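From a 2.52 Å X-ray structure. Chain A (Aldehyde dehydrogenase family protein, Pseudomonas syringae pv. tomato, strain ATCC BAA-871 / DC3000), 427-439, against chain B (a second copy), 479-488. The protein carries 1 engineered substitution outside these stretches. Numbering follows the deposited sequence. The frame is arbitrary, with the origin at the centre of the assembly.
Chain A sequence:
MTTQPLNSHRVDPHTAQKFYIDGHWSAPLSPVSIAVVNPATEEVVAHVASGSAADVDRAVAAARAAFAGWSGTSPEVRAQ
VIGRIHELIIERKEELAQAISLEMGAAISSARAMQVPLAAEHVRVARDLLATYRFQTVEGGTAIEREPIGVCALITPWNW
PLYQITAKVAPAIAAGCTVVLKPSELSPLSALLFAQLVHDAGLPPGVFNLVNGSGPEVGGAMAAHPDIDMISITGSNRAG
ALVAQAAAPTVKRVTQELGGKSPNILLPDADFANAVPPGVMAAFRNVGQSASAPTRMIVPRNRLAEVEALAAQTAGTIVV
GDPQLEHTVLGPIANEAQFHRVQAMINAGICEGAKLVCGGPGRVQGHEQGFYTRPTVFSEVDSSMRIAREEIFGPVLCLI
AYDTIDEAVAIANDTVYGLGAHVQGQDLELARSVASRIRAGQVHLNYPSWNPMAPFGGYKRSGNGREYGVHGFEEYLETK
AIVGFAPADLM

Chain A, residues 427-439: DLELARSVASRIR
Chain B, residues 479-488: TKAIVGFAPA

How does the chain A segment begin? A:Asp427 (chi1 t) precedes a helix that starts at A:Leu428, and its OD1 accepts a weak capping bond from A:Leu430 N at 3.4 Å. A:Leu428 (chi1 t, chi2 p) points its CA-to-CB bond toward chain B, placing CD2 3.7 Å from B:Pro487 CD and CD1 3.7 Å from B:Phe485 O.

What does A:Arg432 do one turn on? Its CA lies 6.9 Å from the CA of B:Phe485. Leaving sideways (m, t, t), the side chain brings its guanidinium over one face of the B:Phe485 ring (chi1 t, chi2 80°): CZ sits 4.1 Å from the ring centroid, 11° off the normal, a cation-pi contact. A:Arg432 NH2 also lies 2.5 Å from B:Phe485 O. A type II turn from B:Ile482 to B:Phe485, with B:Gly484 at phi/psi 75/18, overlaps the end of the strand that runs through B:Val483.

What meets chain B from A:Ala435 onward? The CA atoms of A:Ala435 and B:Ile482 lie 7.1 Å apart, so chain A's sequence advances as chain B's falls back. A:Ala435 CB packs 4.1 Å from B:Ile482 CG2 (chi1 m, chi2 t). A type I turn runs from A:Ala435 to A:Ile438, and B:Lys480 (t, t, m, t), its CA-to-CB bond toward chain A, bends at chi3 and reaches its carbonyls: NZ donates to A:Ala435 O at 3.1 Å and to A:Ile438 O at a very short 2.4 Å, the latter oxygen being less surely placed.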

# COMPACT_ATOMS: atom_id res chain seq x y z
N ASP A 427 25.72 -9.76 24.98
CA ASP A 427 26.50 -9.57 23.76
C ASP A 427 25.66 -8.81 22.73
O ASP A 427 24.69 -9.37 22.19
CB ASP A 427 26.98 -10.90 23.19
CG ASP A 427 27.67 -10.75 21.85
OD1 ASP A 427 27.84 -9.59 21.41
OD2 ASP A 427 28.04 -11.76 21.23
N LEU A 428 26.04 -7.56 22.44
CA LEU A 428 25.25 -6.70 21.55
C LEU A 428 25.32 -7.19 20.11
O LEU A 428 24.32 -7.11 19.38
CB LEU A 428 25.74 -5.25 21.64
CG LEU A 428 25.05 -4.16 20.79
CD1 LEU A 428 23.65 -3.85 21.29
CD2 LEU A 428 25.86 -2.87 20.75
N GLU A 429 26.47 -7.69 19.67
CA GLU A 429 26.57 -8.26 18.33
C GLU A 429 25.55 -9.38 18.15
O GLU A 429 24.73 -9.35 17.22
CB GLU A 429 28.00 -8.76 18.08
CG GLU A 429 28.13 -9.73 16.94
CD GLU A 429 29.57 -10.11 16.65
OE1 GLU A 429 30.22 -10.75 17.50
OE2 GLU A 429 30.06 -9.76 15.55
N LEU A 430 25.55 -10.35 19.06
CA LEU A 430 24.59 -11.45 18.96
C LEU A 430 23.16 -10.93 18.96
O LEU A 430 22.34 -11.35 18.14
CB LEU A 430 24.81 -12.45 20.09
CG LEU A 430 23.68 -13.48 20.21
CD1 LEU A 430 23.75 -14.55 19.12
CD2 LEU A 430 23.71 -14.10 21.58
N ALA A 431 22.85 -10.00 19.87
CA ALA A 431 21.49 -9.48 19.98
C ALA A 431 21.04 -8.80 18.68
O ALA A 431 19.88 -8.93 18.27
CB ALA A 431 21.39 -8.53 21.16
N ARG A 432 21.94 -8.07 18.02
CA ARG A 432 21.61 -7.47 16.73
C ARG A 432 21.29 -8.54 15.69
O ARG A 432 20.27 -8.45 14.98
CB ARG A 432 22.76 -6.60 16.23
CG ARG A 432 22.87 -5.29 16.93
CD ARG A 432 24.29 -4.78 16.88
NE ARG A 432 24.35 -3.34 17.04
CZ ARG A 432 25.40 -2.67 17.49
NH1 ARG A 432 26.50 -3.33 17.84
NH2 ARG A 432 25.35 -1.35 17.59
N SER A 433 22.16 -9.54 15.54
CA SER A 433 21.92 -10.56 14.53
C SER A 433 20.57 -11.26 14.77
O SER A 433 19.87 -11.60 13.81
CB SER A 433 23.08 -11.56 14.50
OG SER A 433 22.94 -12.56 15.49
N VAL A 434 20.19 -11.48 16.03
CA VAL A 434 18.87 -12.06 16.30
C VAL A 434 17.76 -11.09 15.88
O VAL A 434 16.77 -11.50 15.25
CB VAL A 434 18.74 -12.45 17.79
CG1 VAL A 434 17.47 -13.28 18.00
CG2 VAL A 434 19.98 -13.21 18.26
N ALA A 435 17.90 -9.81 16.23
CA ALA A 435 16.89 -8.82 15.87
C ALA A 435 16.64 -8.82 14.37
O ALA A 435 15.49 -8.77 13.92
CB ALA A 435 17.30 -7.43 16.36
N SER A 436 17.70 -8.89 13.57
CA SER A 436 17.52 -8.89 12.13
C SER A 436 16.84 -10.17 11.63
O SER A 436 16.51 -10.25 10.45
CB SER A 436 18.87 -8.73 11.44
OG SER A 436 19.71 -9.77 11.86
N ARG A 437 16.65 -11.15 12.51
CA ARG A 437 15.98 -12.39 12.15
C ARG A 437 14.52 -12.42 12.58
O ARG A 437 13.78 -13.29 12.11
CB ARG A 437 16.72 -13.59 12.75
CG ARG A 437 18.12 -13.79 12.17
CD ARG A 437 18.91 -14.84 12.93
NE ARG A 437 18.26 -16.14 12.88
CZ ARG A 437 18.62 -17.20 13.60
NH1 ARG A 437 19.64 -17.12 14.46
NH2 ARG A 437 17.96 -18.34 13.47
N ILE A 438 14.08 -11.49 13.43
CA ILE A 438 12.67 -11.36 13.77
C ILE A 438 11.95 -10.60 12.65
O ILE A 438 12.32 -9.47 12.30
CB ILE A 438 12.48 -10.65 15.12
CG1 ILE A 438 13.51 -11.10 16.16
CG2 ILE A 438 11.06 -10.87 15.64
CD1 ILE A 438 13.21 -12.42 16.82
N ARG A 439 10.90 -11.22 12.09
CA ARG A 439 10.09 -10.61 11.05
C ARG A 439 9.02 -9.73 11.69
O ARG A 439 7.87 -10.13 11.93
CB ARG A 439 9.52 -11.70 10.16
CG ARG A 439 10.68 -12.28 9.37
CD ARG A 439 10.27 -13.11 8.22
NE ARG A 439 9.88 -12.39 7.02
CZ ARG A 439 10.63 -11.52 6.36
NH1 ARG A 439 11.80 -11.17 6.84
NH2 ARG A 439 10.18 -10.97 5.25
N THR B 479 10.15 -2.86 6.03
CA THR B 479 10.92 -1.83 6.72
C THR B 479 10.99 -2.18 8.20
O THR B 479 9.95 -2.42 8.84
CB THR B 479 10.28 -0.45 6.48
OG1 THR B 479 10.54 -0.07 5.12
CG2 THR B 479 10.84 0.61 7.43
N LYS B 480 12.20 -2.25 8.73
CA LYS B 480 12.41 -2.66 10.11
C LYS B 480 13.20 -1.59 10.85
O LYS B 480 14.18 -1.05 10.32
CB LYS B 480 13.13 -4.00 10.18
CG LYS B 480 13.49 -4.41 11.58
CD LYS B 480 14.26 -5.71 11.58
CE LYS B 480 13.33 -6.90 11.46
NZ LYS B 480 14.08 -8.15 11.26
N ALA B 481 12.77 -1.27 12.07
CA ALA B 481 13.50 -0.37 12.94
C ALA B 481 14.05 -1.18 14.11
O ALA B 481 13.29 -1.86 14.81
CB ALA B 481 12.64 0.78 13.46
N ILE B 482 15.37 -1.15 14.27
CA ILE B 482 16.00 -1.78 15.42
C ILE B 482 16.39 -0.66 16.37
O ILE B 482 17.49 -0.10 16.26
CB ILE B 482 17.21 -2.63 15.00
CG1 ILE B 482 16.77 -3.64 13.96
CG2 ILE B 482 17.82 -3.35 16.20
CD1 ILE B 482 17.90 -4.47 13.45
N VAL B 483 15.47 -0.32 17.29
CA VAL B 483 15.72 0.71 18.30
C VAL B 483 16.60 0.13 19.40
O VAL B 483 16.48 -1.05 19.76
CB VAL B 483 14.39 1.25 18.88
CG1 VAL B 483 14.61 2.61 19.52
CG2 VAL B 483 13.30 1.33 17.80
N GLY B 484 17.51 0.95 19.93
CA GLY B 484 18.53 0.42 20.82
C GLY B 484 19.63 -0.34 20.12
O GLY B 484 20.35 -1.12 20.75
N PHE B 485 19.77 -0.14 18.80
CA PHE B 485 20.86 -0.76 18.04
C PHE B 485 22.22 -0.37 18.61
O PHE B 485 23.10 -1.22 18.74
CB PHE B 485 20.73 -0.32 16.58
CG PHE B 485 21.69 -0.98 15.64
CD1 PHE B 485 21.46 -2.25 15.17
CD2 PHE B 485 22.80 -0.28 15.17
CE1 PHE B 485 22.33 -2.84 14.27
CE2 PHE B 485 23.67 -0.87 14.28
CZ PHE B 485 23.44 -2.15 13.83
N ALA B 486 22.40 0.90 18.96
CA ALA B 486 23.53 1.35 19.77
C ALA B 486 23.02 1.86 21.11
O ALA B 486 22.20 2.79 21.14
CB ALA B 486 24.31 2.45 19.04
N PRO B 487 23.46 1.30 22.23
CA PRO B 487 23.01 1.79 23.55
C PRO B 487 23.21 3.30 23.69
O PRO B 487 24.10 3.88 23.08
CB PRO B 487 23.89 1.02 24.54
CG PRO B 487 24.29 -0.22 23.81
CD PRO B 487 24.36 0.13 22.34
N ALA B 488 22.36 3.91 24.51
CA ALA B 488 22.33 5.36 24.67
C ALA B 488 23.26 5.81 25.79
O ALA B 488 23.87 5.00 26.50
CB ALA B 488 20.89 5.83 24.94